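PDB 6CIB: YcaO from Methanopyrus kandleri, which binds adenine nucleotide and magnesium and probably catalyses the ATP-dependent thioamidation of a ribosomally made peptide's backbone. Local coordinates for residues Leu163-Val174 / Leu209-Val218; Val228-Gly236 / Glu251-Arg260. All blocks are in the same frame, centred on the assembly; numbering follows the deposited sequence.

Contacts 1 and 2 lie in series along the chain with centres 20 Å apart, and both reach the antiparallel sheet formed by strands 203-209, 217-224 and 233-238. In contact 1, helix 154-177 packs on the hairpin connection between the first two strands; in contact 2, helix 241-260 runs back along the third, an outer strand of this sheet. The contacts touch where W171 stacks on F235 and packs on M233, and where the carboxylates of E167 and E251 come close. E167 is about 6 Å and E251 about 4 Å from ADP, measured from their side chains, so both contacts border the nucleotide site.

Contact 1: residues Leu163-Val174 / Leu209-Val218; sequences LEVVERDSWSIV and LPSRVEGVYV
A helix hydroxyl and a water fasten residues 209-218 to helix 154-177: S170 OG donates to P210 O at 2.9 Å, and the water that donates to the same OG accepts from R212 N. The motif is a helix laid on a β-hairpin connection, the link between strands 203-209 and 217-224, which closes with a backbone bond from L209 N to V218 O and carries a type II turn from V213 to V216, G215 taking the positive phi. S170 OG stands anti to its carbonyl carbon (chi1 -75°), which brings it over P210 O, above the carbonyl plane rather than on a lone pair, and 3.3 Å from V218 CG2. One turn back, V166 sets both methyls against V213 CG2, and its CG1 meets V216 CG1 tip to tip at 3.8 Å; L163 CD2 extends this apolar seam to V216, and V324 of helix 313-325 backs V166 and V213. At the other end, V174 CG2 crosses the P210 ring, 3.7 Å from CD, while L209 CD2 rests against the helix backbone, 3.5 Å from W171 N. V218 CG1 packs on E167 CA. A salt bridge finishes the contact: R212 NH1 reaches D169 OD1 at 2.8 Å, close to the guanidinium plane and on the oxygen's syn lone pair, though the bond is bent (N-H...O 132°). S355 N also donates to OD1 and R212 NH2 turns to N366 O, while I173 CD1 sits over one guanidinium face, 3.2 Å from R212 NH1.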
ATOM      1  N   LEU A 163      -6.365  -1.813  -3.394  1.00 25.04           N
ATOM      2  CA  LEU A 163      -5.919  -2.870  -2.491  1.00 26.25           C
ATOM      3  C   LEU A 163      -5.161  -2.323  -1.284  1.00 27.74           C
ATOM      4  O   LEU A 163      -5.393  -2.774  -0.163  1.00 29.65           O
ATOM      5  CB  LEU A 163      -5.112  -3.949  -3.240  1.00 26.14           C
ATOM      6  CG  LEU A 163      -5.935  -4.860  -4.189  1.00 25.77           C
ATOM      7  CD1 LEU A 163      -5.033  -5.819  -4.953  1.00 25.70           C
ATOM      8  CD2 LEU A 163      -7.039  -5.629  -3.467  1.00 25.13           C
ATOM      9  N   GLU A 164      -4.282  -1.341  -1.510  1.00 28.23           N
ATOM     10  CA  GLU A 164      -3.578  -0.664  -0.416  1.00 28.13           C
ATOM     11  C   GLU A 164      -4.539  -0.005   0.586  1.00 26.56           C
ATOM     12  O   GLU A 164      -4.351  -0.126   1.803  1.00 26.51           O
ATOM     13  CB  GLU A 164      -2.590   0.358  -0.975  1.00 29.27           C
ATOM     14  CG  GLU A 164      -1.749   1.063   0.069  1.00 30.44           C
ATOM     15  CD  GLU A 164      -0.647   1.871  -0.574  1.00 31.92           C
ATOM     16  OE1 GLU A 164      -0.841   3.085  -0.773  1.00 30.45           O
ATOM     17  OE2 GLU A 164       0.393   1.271  -0.922  1.00 36.10           O
ATOM     18  N   VAL A 165      -5.556   0.681   0.073  1.00 26.84           N
ATOM     19  CA  VAL A 165      -6.582   1.320   0.919  1.00 27.59           C
ATOM     20  C   VAL A 165      -7.338   0.277   1.772  1.00 27.20           C
ATOM     21  O   VAL A 165      -7.569   0.501   2.966  1.00 27.72           O
ATOM     22  CB  VAL A 165      -7.555   2.224   0.100  1.00 29.14           C
ATOM     23  CG1 VAL A 165      -8.697   2.740   0.978  1.00 27.91           C
ATOM     24  CG2 VAL A 165      -6.820   3.420  -0.508  1.00 28.36           C
ATOM     25  N   VAL A 166      -7.698  -0.858   1.168  1.00 26.50           N
ATOM     26  CA  VAL A 166      -8.353  -1.965   1.891  1.00 27.24           C
ATOM     27  C   VAL A 166      -7.419  -2.517   2.971  1.00 27.87           C
ATOM     28  O   VAL A 166      -7.838  -2.739   4.109  1.00 26.37           O
ATOM     29  CB  VAL A 166      -8.828  -3.082   0.930  1.00 28.32           C
ATOM     30  CG1 VAL A 166      -9.416  -4.271   1.691  1.00 29.63           C
ATOM     31  CG2 VAL A 166      -9.859  -2.524  -0.040  1.00 26.83           C
ATOM     32  N   GLU A 167      -6.151  -2.698   2.604  1.00 27.00           N
ATOM     33  CA  GLU A 167      -5.112  -3.187   3.505  1.00 28.22           C
ATOM     34  C   GLU A 167      -4.994  -2.329   4.772  1.00 28.29           C
ATOM     35  O   GLU A 167      -5.009  -2.856   5.895  1.00 28.25           O
ATOM     36  CB  GLU A 167      -3.788  -3.242   2.739  1.00 28.93           C
ATOM     37  CG  GLU A 167      -2.569  -3.608   3.554  1.00 32.24           C
ATOM     38  CD  GLU A 167      -1.283  -3.263   2.831  1.00 33.92           C
ATOM     39  OE1 GLU A 167      -1.004  -3.873   1.776  1.00 35.98           O
ATOM     40  OE2 GLU A 167      -0.546  -2.387   3.320  1.00 33.92           O
ATOM     41  N   ARG A 168      -4.900  -1.016   4.589  1.00 28.49           N
ATOM     42  CA  ARG A 168      -4.773  -0.095   5.723  1.00 30.61           C
ATOM     43  C   ARG A 168      -6.080   0.065   6.500  1.00 29.73           C
ATOM     44  O   ARG A 168      -6.050   0.348   7.694  1.00 29.27           O
ATOM     45  CB  ARG A 168      -4.217   1.264   5.283  1.00 32.00           C
ATOM     46  CG  ARG A 168      -2.970   1.158   4.420  1.00 35.63           C
ATOM     47  CD  ARG A 168      -1.684   1.231   5.202  1.00 39.08           C
ATOM     48  NE  ARG A 168      -0.534   0.792   4.408  1.00 39.46           N
ATOM     49  CZ  ARG A 168       0.097   1.517   3.482  1.00 42.06           C
ATOM     50  NH1 ARG A 168      -0.310   2.749   3.159  1.00 40.87           N
ATOM     51  NH2 ARG A 168       1.136   0.987   2.848  1.00 43.31           N
ATOM     52  N   ASP A 169      -7.217  -0.127   5.824  1.00 30.22           N
ATOM     53  CA  ASP A 169      -8.526  -0.166   6.497  1.00 30.01           C
ATOM     54  C   ASP A 169      -8.592  -1.333   7.489  1.00 30.71           C
ATOM     55  O   ASP A 169      -8.989  -1.131   8.648  1.00 30.95           O
ATOM     56  CB  ASP A 169      -9.687  -0.222   5.486  1.00 29.58           C
ATOM     57  CG  ASP A 169     -11.060  -0.218   6.165  1.00 30.83           C
ATOM     58  OD1 ASP A 169     -11.548   0.858   6.575  1.00 30.92           O
ATOM     59  OD2 ASP A 169     -11.650  -1.307   6.285  1.00 31.10           O
ATOM     60  N   SER A 170      -8.195  -2.529   7.034  1.00 29.92           N
ATOM     61  CA  SER A 170      -8.105  -3.726   7.885  1.00 31.12           C
ATOM     62  C   SER A 170      -7.154  -3.534   9.063  1.00 31.01           C
ATOM     63  O   SER A 170      -7.518  -3.814  10.203  1.00 31.09           O
ATOM     64  CB  SER A 170      -7.664  -4.948   7.079  1.00 31.74           C
ATOM     65  OG  SER A 170      -8.709  -5.443   6.270  1.00 34.73           O
ATOM     66  N   TRP A 171      -5.940  -3.058   8.773  1.00 30.79           N
ATOM     67  CA  TRP A 171      -4.938  -2.781   9.795  1.00 30.73           C
ATOM     68  C   TRP A 171      -5.442  -1.737  10.806  1.00 31.40           C
ATOM     69  O   TRP A 171      -5.269  -1.920  12.013  1.00 30.58           O
ATOM     70  CB  TRP A 171      -3.606  -2.386   9.134  1.00 30.86           C
ATOM     71  CG  TRP A 171      -2.458  -2.128  10.065  1.00 31.24           C
ATOM     72  CD1 TRP A 171      -2.327  -2.550  11.361  1.00 30.60           C
ATOM     73  CD2 TRP A 171      -1.250  -1.417   9.753  1.00 32.27           C
ATOM     74  NE1 TRP A 171      -1.133  -2.122  11.883  1.00 31.49           N
ATOM     75  CE2 TRP A 171      -0.449  -1.422  10.924  1.00 32.28           C
ATOM     76  CE3 TRP A 171      -0.773  -0.761   8.606  1.00 31.73           C
ATOM     77  CZ2 TRP A 171       0.809  -0.801  10.981  1.00 32.57           C
ATOM     78  CZ3 TRP A 171       0.478  -0.137   8.662  1.00 32.56           C
ATOM     79  CH2 TRP A 171       1.257  -0.172   9.844  1.00 32.89           C
ATOM     80  N   SER A 172      -6.091  -0.680  10.308  1.00 31.48           N
ATOM     81  CA  SER A 172      -6.679   0.363  11.161  1.00 33.00           C
ATOM     82  C   SER A 172      -7.773  -0.165  12.098  1.00 33.27           C
ATOM     83  O   SER A 172      -7.841   0.238  13.252  1.00 33.05           O
ATOM     84  CB  SER A 172      -7.225   1.500  10.314  1.00 31.88           C
ATOM     85  OG  SER A 172      -6.179   2.176   9.653  1.00 34.61           O
ATOM     86  N   ILE A 173      -8.601  -1.073  11.588  1.00 33.10           N
ATOM     87  CA  ILE A 173      -9.627  -1.763  12.376  1.00 35.81           C
ATOM     88  C   ILE A 173      -9.028  -2.606  13.511  1.00 34.71           C
ATOM     89  O   ILE A 173      -9.482  -2.516  14.651  1.00 34.63           O
ATOM     90  CB  ILE A 173     -10.615  -2.535  11.441  1.00 37.14           C
ATOM     91  CG1 ILE A 173     -11.904  -1.735  11.275  1.00 39.46           C
ATOM     92  CG2 ILE A 173     -10.974  -3.928  11.937  1.00 35.94           C
ATOM     93  CD1 ILE A 173     -11.737  -0.449  10.498  1.00 40.47           C
ATOM     94  N   VAL A 174      -7.995  -3.383  13.186  1.00 33.76           N
ATOM     95  CA  VAL A 174      -7.265  -4.202  14.157  1.00 33.27           C
ATOM     96  C   VAL A 174      -6.647  -3.348  15.276  1.00 33.15           C
ATOM     97  O   VAL A 174      -6.790  -3.686  16.443  1.00 33.75           O
ATOM     98  CB  VAL A 174      -6.223  -5.119  13.449  1.00 32.69           C
ATOM     99  CG1 VAL A 174      -5.279  -5.800  14.442  1.00 31.22           C
ATOM    100  CG2 VAL A 174      -6.936  -6.176  12.612  1.00 31.12           C
ATOM    101  N   LEU A 209      -6.100 -10.831   8.702  1.00 33.44           N
ATOM    102  CA  LEU A 209      -6.823  -9.681   9.251  1.00 33.49           C
ATOM    103  C   LEU A 209      -8.286  -9.743   8.847  1.00 34.53           C
ATOM    104  O   LEU A 209      -8.601 -10.287   7.780  1.00 34.08           O
ATOM    105  CB  LEU A 209      -6.200  -8.366   8.773  1.00 32.58           C
ATOM    106  CG  LEU A 209      -5.017  -7.801   9.569  1.00 33.66           C
ATOM    107  CD1 LEU A 209      -3.743  -8.569   9.306  1.00 32.11           C
ATOM    108  CD2 LEU A 209      -4.786  -6.345   9.225  1.00 32.69           C
ATOM    109  N   PRO A 210      -9.192  -9.209   9.697  1.00 35.26           N
ATOM    110  CA  PRO A 210     -10.582  -9.076   9.256  1.00 35.97           C
ATOM    111  C   PRO A 210     -10.675  -8.056   8.117  1.00 36.49           C
ATOM    112  O   PRO A 210     -10.300  -6.892   8.284  1.00 39.88           O
ATOM    113  CB  PRO A 210     -11.301  -8.571  10.513  1.00 35.08           C
ATOM    114  CG  PRO A 210     -10.234  -7.906  11.323  1.00 33.57           C
ATOM    115  CD  PRO A 210      -9.027  -8.773  11.097  1.00 34.89           C
ATOM    116  N   SER A 211     -11.130  -8.514   6.958  1.00 36.00           N
ATOM    117  CA  SER A 211     -11.346  -7.642   5.813  1.00 33.91           C
ATOM    118  C   SER A 211     -12.796  -7.177   5.779  1.00 33.93           C
ATOM    119  O   SER A 211     -13.719  -7.986   5.908  1.00 34.53           O
ATOM    120  CB  SER A 211     -10.990  -8.378   4.524  1.00 33.54           C
ATOM    121  OG  SER A 211     -11.326  -7.608   3.379  1.00 32.44           O
ATOM    122  N   ARG A 212     -12.986  -5.876   5.583  1.00 32.58           N
ATOM    123  CA  ARG A 212     -14.323  -5.299   5.439  1.00 32.16           C
ATOM    124  C   ARG A 212     -14.808  -5.301   3.989  1.00 30.84           C
ATOM    125  O   ARG A 212     -15.895  -4.812   3.706  1.00 30.52           O
ATOM    126  CB  ARG A 212     -14.362  -3.879   6.006  1.00 32.07           C
ATOM    127  CG  ARG A 212     -14.174  -3.803   7.510  1.00 34.21           C
ATOM    128  CD  ARG A 212     -13.697  -2.412   7.871  1.00 35.65           C
ATOM    129  NE  ARG A 212     -14.728  -1.637   8.525  1.00 39.22           N
ATOM    130  CZ  ARG A 212     -14.729  -0.317   8.688  1.00 38.50           C
ATOM    131  NH1 ARG A 212     -13.757   0.459   8.205  1.00 35.18           N
ATOM    132  NH2 ARG A 212     -15.743   0.230   9.335  1.00 39.11           N
ATOM    133  N   VAL A 213     -14.003  -5.860   3.080  1.00 30.16           N
ATOM    134  CA  VAL A 213     -14.334  -5.905   1.653  1.00 30.28           C
ATOM    135  C   VAL A 213     -14.384  -7.366   1.189  1.00 32.61           C
ATOM    136  O   VAL A 213     -13.387  -8.091   1.263  1.00 30.54           O
ATOM    137  CB  VAL A 213     -13.316  -5.102   0.799  1.00 29.27           C
ATOM    138  CG1 VAL A 213     -13.702  -5.115  -0.680  1.00 27.91           C
ATOM    139  CG2 VAL A 213     -13.180  -3.663   1.306  1.00 27.81           C
ATOM    140  N   GLU A 214     -15.539  -7.795   0.697  1.00 34.23           N
ATOM    141  CA  GLU A 214     -15.695  -9.187   0.301  1.00 37.09           C
ATOM    142  C   GLU A 214     -14.939  -9.519  -0.978  1.00 35.44           C
ATOM    143  O   GLU A 214     -14.940  -8.738  -1.930  1.00 35.16           O
ATOM    144  CB  GLU A 214     -17.161  -9.588   0.172  1.00 42.05           C
ATOM    145  CG  GLU A 214     -17.347 -11.063   0.482  1.00 45.68           C
ATOM    146  CD  GLU A 214     -18.728 -11.559   0.167  1.00 48.04           C
ATOM    147  OE1 GLU A 214     -19.684 -11.045   0.777  1.00 48.01           O
ATOM    148  OE2 GLU A 214     -18.840 -12.462  -0.690  1.00 50.97           O
ATOM    149  N   GLY A 215     -14.291 -10.682  -0.969  1.00 34.40           N
ATOM    150  CA  GLY A 215     -13.427 -11.108  -2.060  1.00 33.81           C
ATOM    151  C   GLY A 215     -11.980 -10.657  -1.924  1.00 34.06           C
ATOM    152  O   GLY A 215     -11.134 -11.105  -2.695  1.00 34.67           O
ATOM    153  N   VAL A 216     -11.698  -9.767  -0.966  1.00 31.90           N
ATOM    154  CA  VAL A 216     -10.337  -9.256  -0.737  1.00 30.59           C
ATOM    155  C   VAL A 216      -9.827  -9.751   0.618  1.00 30.70           C
ATOM    156  O   VAL A 216     -10.486  -9.558   1.644  1.00 31.96           O
ATOM    157  CB  VAL A 216     -10.252  -7.705  -0.798  1.00 29.11           C
ATOM    158  CG1 VAL A 216      -8.809  -7.227  -0.602  1.00 28.60           C
ATOM    159  CG2 VAL A 216     -10.788  -7.183  -2.117  1.00 28.70           C
ATOM    160  N   TYR A 217      -8.663 -10.392   0.602  1.00 30.97           N
ATOM    161  CA  TYR A 217      -8.015 -10.893   1.820  1.00 31.11           C
ATOM    162  C   TYR A 217      -6.880  -9.977   2.231  1.00 29.67           C
ATOM    163  O   TYR A 217      -6.152  -9.483   1.376  1.00 29.43           O
ATOM    164  CB  TYR A 217      -7.505 -12.326   1.605  1.00 32.85           C
ATOM    165  CG  TYR A 217      -8.628 -13.290   1.306  1.00 34.25           C
ATOM    166  CD1 TYR A 217      -9.414 -13.819   2.341  1.00 34.45           C
ATOM    167  CD2 TYR A 217      -8.928 -13.658  -0.012  1.00 34.56           C
ATOM    168  CE1 TYR A 217     -10.459 -14.693   2.076  1.00 35.87           C
ATOM    169  CE2 TYR A 217      -9.973 -14.534  -0.289  1.00 35.05           C
ATOM    170  CZ  TYR A 217     -10.732 -15.046   0.755  1.00 36.55           C
ATOM    171  OH  TYR A 217     -11.765 -15.912   0.493  1.00 39.30           O
ATOM    172  N   VAL A 218      -6.750  -9.740   3.536  1.00 28.32           N
ATOM    173  CA  VAL A 218      -5.644  -8.943   4.066  1.00 26.65           C
ATOM    174  C   VAL A 218      -4.830  -9.795   5.047  1.00 26.98           C
ATOM    175  O   VAL A 218      -5.394 -10.397   5.973  1.00 26.21           O
ATOM    176  CB  VAL A 218      -6.118  -7.617   4.719  1.00 25.70           C
ATOM    177  CG1 VAL A 218      -4.929  -6.778   5.180  1.00 23.95           C
ATOM    178  CG2 VAL A 218      -6.977  -6.801   3.750  1.00 25.10           C
TER
HETATM  179  O   HOH W   1     -10.921  -3.848   5.234  1.00 36.64           O

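Contact 2: residues Val228-Gly236 / Glu251-Arg260; sequences VEEMVMGFG and EVAQGLSMAR
F235 N donates to E251 OE1 at 2.9 Å in a fairly straight bond (N-H...O 161°), tying strand 233-238 to helix 241-260, which follows it and runs back along it, a roughly antiparallel β-α pair. The donor stands well above the carboxylate plane. E251 reaches it with a chain extended beyond CG, although chi1 at -106° is off a staggered position. Its OE2 lies 3.2 Å from F235 O, an approach of two acceptors that is not a bond. E251 also borders the nucleotide site: its side chain is about 4 Å from the bound ADP and from the side chain of K64, which binds ADP.

The axes of strand 233-236 and helix 251-260 approach to 6.8 Å, with directions 147° apart, and two glycines fit this closeness: G234 CA lies 3.6 Å from E251 CB, and G255 faces V232. V232 CG1 stands anti to the carbonyl carbon, which leaves CG2 between N and C, where it meets V252 CG1 and L256 CD2. A water donates to both M233 O and E251 O, bridging strand and helix. Farther along, the L256 and E230 side chains cross at about a right angle, with L256 CD2 on E230 CB, and A259 CB presses on E229 O at 3.3 Å. There R260 NE closes a salt bridge to E230 OE1 (3.2 Å), meeting the oxygen from above its carboxylate plane; R227 is a second, long and weak partner of the same oxygen.

Strand 233-238 pairs with strand 217-224, G234 with A221. M233 and F235 also pack on helix 154-177, while A253 and S257 of helix 241-260 pack against strand 45-54.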
ATOM      1  N   VAL A 228      15.380  -4.931  18.725  1.00 39.13           N
ATOM      2  CA  VAL A 228      14.037  -4.340  18.710  1.00 39.08           C
ATOM      3  C   VAL A 228      13.653  -3.664  17.372  1.00 36.81           C
ATOM      4  O   VAL A 228      12.504  -3.738  16.944  1.00 36.34           O
ATOM      5  CB  VAL A 228      13.822  -3.407  19.944  1.00 38.87           C
ATOM      6  CG1 VAL A 228      14.576  -2.082  19.809  1.00 38.87           C
ATOM      7  CG2 VAL A 228      12.346  -3.166  20.201  1.00 38.28           C
ATOM      8  N   GLU A 229      14.623  -3.027  16.719  1.00 37.05           N
ATOM      9  CA  GLU A 229      14.425  -2.364  15.426  1.00 39.60           C
ATOM     10  C   GLU A 229      14.122  -3.355  14.297  1.00 38.76           C
ATOM     11  O   GLU A 229      13.593  -2.966  13.254  1.00 39.74           O
ATOM     12  CB  GLU A 229      15.622  -1.466  15.058  1.00 43.97           C
ATOM     13  CG  GLU A 229      16.998  -1.993  15.450  1.00 48.35           C
ATOM     14  CD  GLU A 229      17.317  -1.806  16.933  1.00 50.28           C
ATOM     15  OE1 GLU A 229      17.557  -2.830  17.610  1.00 50.26           O
ATOM     16  OE2 GLU A 229      17.315  -0.651  17.430  1.00 52.44           O
ATOM     17  N   GLU A 230      14.437  -4.629  14.542  1.00 35.82           N
ATOM     18  CA  GLU A 230      14.164  -5.731  13.619  1.00 36.18           C
ATOM     19  C   GLU A 230      12.822  -6.423  13.875  1.00 34.71           C
ATOM     20  O   GLU A 230      12.506  -7.450  13.257  1.00 34.76           O
ATOM     21  CB  GLU A 230      15.332  -6.717  13.624  1.00 37.02           C
ATOM     22  CG  GLU A 230      16.599  -6.059  13.094  1.00 39.13           C
ATOM     23  CD  GLU A 230      17.620  -7.030  12.559  1.00 40.74           C
ATOM     24  OE1 GLU A 230      18.685  -6.548  12.130  1.00 42.87           O
ATOM     25  OE2 GLU A 230      17.371  -8.252  12.563  1.00 42.65           O
HETATM   26  N   MSE A 231      12.039  -5.842  14.783  1.00 33.01           N
HETATM   27  CA  MSE A 231      10.667  -6.277  15.028  1.00 33.46           C
HETATM   28  C   MSE A 231       9.806  -5.357  14.220  1.00 31.81           C
HETATM   29  O   MSE A 231       9.482  -4.241  14.640  1.00 31.41           O
HETATM   30  CB  MSE A 231      10.311  -6.279  16.513  1.00 32.86           C
HETATM   31  CG  MSE A 231      10.963  -7.499  17.146  1.00 36.24           C
HETATM   32 SE   MSE A 231      10.587  -7.512  19.079  1.00 38.32          SE
HETATM   33  CE  MSE A 231       8.679  -7.972  19.010  1.00 37.66           C
ATOM     34  N   VAL A 232       9.464  -5.831  13.026  1.00 30.48           N
ATOM     35  CA  VAL A 232       8.765  -5.041  12.029  1.00 28.99           C
ATOM     36  C   VAL A 232       7.457  -5.742  11.670  1.00 30.03           C
ATOM     37  O   VAL A 232       7.209  -6.889  12.081  1.00 30.08           O
ATOM     38  CB  VAL A 232       9.630  -4.796  10.755  1.00 29.48           C
ATOM     39  CG1 VAL A 232      10.859  -3.933  11.062  1.00 28.80           C
ATOM     40  CG2 VAL A 232      10.035  -6.108  10.077  1.00 28.44           C
HETATM   41  N   MSE A 233       6.625  -5.050  10.902  1.00 31.13           N
HETATM   42  CA  MSE A 233       5.366  -5.616  10.425  1.00 34.55           C
HETATM   43  C   MSE A 233       5.287  -5.431   8.941  1.00 32.28           C
HETATM   44  O   MSE A 233       5.781  -4.443   8.407  1.00 33.02           O
HETATM   45  CB  MSE A 233       4.180  -4.912  11.078  1.00 38.79           C
HETATM   46  CG  MSE A 233       4.142  -5.053  12.595  1.00 48.65           C
HETATM   47 SE   MSE A 233       2.482  -4.195  13.234  1.00 65.84          SE
HETATM   48  CE  MSE A 233       3.095  -2.343  13.043  1.00 48.48           C
ATOM     49  N   GLY A 234       4.676  -6.397   8.262  1.00 32.31           N
ATOM     50  CA  GLY A 234       4.388  -6.303   6.829  1.00 29.49           C
ATOM     51  C   GLY A 234       2.935  -6.656   6.562  1.00 29.56           C
ATOM     52  O   GLY A 234       2.347  -7.456   7.297  1.00 28.20           O
ATOM     53  N   PHE A 235       2.355  -6.050   5.523  1.00 27.67           N
ATOM     54  CA  PHE A 235       0.962  -6.305   5.147  1.00 28.64           C
ATOM     55  C   PHE A 235       0.791  -6.486   3.647  1.00 28.58           C
ATOM     56  O   PHE A 235       1.543  -5.922   2.851  1.00 29.23           O
ATOM     57  CB  PHE A 235       0.035  -5.178   5.633  1.00 29.27           C
ATOM     58  CG  PHE A 235       0.093  -4.949   7.110  1.00 30.68           C
ATOM     59  CD1 PHE A 235      -0.733  -5.669   7.971  1.00 30.93           C
ATOM     60  CD2 PHE A 235       0.996  -4.025   7.652  1.00 31.39           C
ATOM     61  CE1 PHE A 235      -0.658  -5.479   9.350  1.00 32.17           C
ATOM     62  CE2 PHE A 235       1.075  -3.836   9.029  1.00 31.59           C
ATOM     63  CZ  PHE A 235       0.244  -4.559   9.874  1.00 31.76           C
ATOM     64  N   GLY A 236      -0.209  -7.279   3.279  1.00 28.66           N
ATOM     65  CA  GLY A 236      -0.606  -7.447   1.887  1.00 28.22           C
ATOM     66  C   GLY A 236      -2.105  -7.618   1.757  1.00 27.57           C
ATOM     67  O   GLY A 236      -2.754  -8.175   2.649  1.00 27.39           O
ATOM     68  N   GLU A 251       7.192  -7.188   2.470  1.00 27.21           N
ATOM     69  CA  GLU A 251       7.234  -5.966   3.266  1.00 29.23           C
ATOM     70  C   GLU A 251       8.106  -6.115   4.510  1.00 28.11           C
ATOM     71  O   GLU A 251       8.840  -5.197   4.851  1.00 27.81           O
ATOM     72  CB  GLU A 251       5.829  -5.468   3.612  1.00 31.57           C
ATOM     73  CG  GLU A 251       5.415  -4.237   2.810  1.00 36.10           C
ATOM     74  CD  GLU A 251       4.036  -3.710   3.170  1.00 38.26           C
ATOM     75  OE1 GLU A 251       3.658  -3.735   4.365  1.00 38.44           O
ATOM     76  OE2 GLU A 251       3.313  -3.270   2.245  1.00 43.01           O
ATOM     77  N   VAL A 252       8.046  -7.284   5.153  1.00 27.83           N
ATOM     78  CA  VAL A 252       8.957  -7.622   6.260  1.00 26.98           C
ATOM     79  C   VAL A 252      10.424  -7.540   5.806  1.00 26.68           C
ATOM     80  O   VAL A 252      11.227  -6.859   6.439  1.00 26.97           O
ATOM     81  CB  VAL A 252       8.620  -8.997   6.870  1.00 26.95           C
ATOM     82  CG1 VAL A 252       9.731  -9.488   7.787  1.00 26.43           C
ATOM     83  CG2 VAL A 252       7.306  -8.925   7.632  1.00 26.43           C
ATOM     84  N   ALA A 253      10.756  -8.201   4.696  1.00 26.90           N
ATOM     85  CA  ALA A 253      12.128  -8.152   4.163  1.00 26.91           C
ATOM     86  C   ALA A 253      12.571  -6.710   3.898  1.00 26.33           C
ATOM     87  O   ALA A 253      13.672  -6.330   4.273  1.00 26.34           O
ATOM     88  CB  ALA A 253      12.250  -8.997   2.902  1.00 26.48           C
ATOM     89  N   GLN A 254      11.699  -5.922   3.264  1.00 26.77           N
ATOM     90  CA  GLN A 254      11.926  -4.499   3.045  1.00 28.74           C
ATOM     91  C   GLN A 254      12.181  -3.748   4.361  1.00 28.94           C
ATOM     92  O   GLN A 254      13.134  -2.955   4.456  1.00 27.37           O
ATOM     93  CB  GLN A 254      10.741  -3.885   2.308  1.00 30.26           C
ATOM     94  CG  GLN A 254      10.911  -2.418   1.933  1.00 32.82           C
ATOM     95  CD  GLN A 254       9.819  -1.948   0.992  1.00 35.51           C
ATOM     96  OE1 GLN A 254      10.063  -1.714  -0.192  1.00 38.69           O
ATOM     97  NE2 GLN A 254       8.607  -1.848   1.501  1.00 36.55           N
ATOM     98  N   GLY A 255      11.333  -4.017   5.358  1.00 27.81           N
ATOM     99  CA  GLY A 255      11.463  -3.435   6.697  1.00 29.06           C
ATOM    100  C   GLY A 255      12.813  -3.733   7.332  1.00 29.27           C
ATOM    101  O   GLY A 255      13.451  -2.835   7.881  1.00 30.92           O
ATOM    102  N   LEU A 256      13.253  -4.989   7.228  1.00 28.24           N
ATOM    103  CA  LEU A 256      14.543  -5.408   7.780  1.00 27.69           C
ATOM    104  C   LEU A 256      15.729  -4.775   7.089  1.00 27.69           C
ATOM    105  O   LEU A 256      16.704  -4.399   7.755  1.00 28.14           O
ATOM    106  CB  LEU A 256      14.674  -6.936   7.796  1.00 27.20           C
ATOM    107  CG  LEU A 256      13.684  -7.673   8.704  1.00 27.57           C
ATOM    108  CD1 LEU A 256      13.685  -9.168   8.429  1.00 26.50           C
ATOM    109  CD2 LEU A 256      13.971  -7.376  10.167  1.00 28.34           C
ATOM    110  N   SER A 257      15.646  -4.642   5.762  1.00 27.21           N
ATOM    111  CA  SER A 257      16.659  -3.925   4.991  1.00 28.63           C
ATOM    112  C   SER A 257      16.804  -2.483   5.479  1.00 31.14           C
ATOM    113  O   SER A 257      17.926  -2.017   5.708  1.00 31.70           O
ATOM    114  CB  SER A 257      16.336  -3.961   3.494  1.00 28.03           C
ATOM    115  OG  SER A 257      17.169  -3.068   2.775  1.00 27.66           O
HETATM  116  N   MSE A 258      15.668  -1.802   5.654  1.00 32.46           N
HETATM  117  CA  MSE A 258      15.627  -0.407   6.124  1.00 36.22           C
HETATM  118  C   MSE A 258      16.194  -0.232   7.509  1.00 35.64           C
HETATM  119  O   MSE A 258      16.964   0.712   7.755  1.00 34.49           O
HETATM  120  CB  MSE A 258      14.190   0.112   6.197  1.00 43.35           C
HETATM  121  CG  MSE A 258      13.420  -0.056   4.904  1.00 54.42           C
HETATM  122 SE   MSE A 258      14.069   1.266   3.617  1.00 75.52          SE
HETATM  123  CE  MSE A 258      12.227   1.976   3.554  1.00 59.68           C
ATOM    124  N   ALA A 259      15.807  -1.126   8.424  1.00 34.15           N
ATOM    125  CA  ALA A 259      16.252  -1.050   9.818  1.00 35.76           C
ATOM    126  C   ALA A 259      17.764  -1.278   9.921  1.00 36.56           C
ATOM    127  O   ALA A 259      18.446  -0.578  10.666  1.00 36.25           O
ATOM    128  CB  ALA A 259      15.481  -2.038  10.684  1.00 34.62           C
ATOM    129  N   ARG A 260      18.280  -2.229   9.143  1.00 36.41           N
ATOM    130  CA  ARG A 260      19.714  -2.536   9.108  1.00 35.74           C
ATOM    131  C   ARG A 260      20.560  -1.417   8.502  1.00 35.62           C
ATOM    132  O   ARG A 260      21.763  -1.362   8.737  1.00 35.25           O
ATOM    133  CB  ARG A 260      19.967  -3.846   8.368  1.00 36.58           C
ATOM    134  CG  ARG A 260      19.670  -5.074   9.203  1.00 37.22           C
ATOM    135  CD  ARG A 260      19.510  -6.294   8.319  1.00 37.98           C
ATOM    136  NE  ARG A 260      18.915  -7.394   9.071  1.00 41.59           N
ATOM    137  CZ  ARG A 260      18.887  -8.667   8.675  1.00 42.24           C
ATOM    138  NH1 ARG A 260      19.433  -9.034   7.527  1.00 44.02           N
ATOM    139  NH2 ARG A 260      18.314  -9.579   9.446  1.00 45.17           N
TER
HETATM  140  O   HOH W   2       8.118  -3.597   7.394  1.00 36.60           O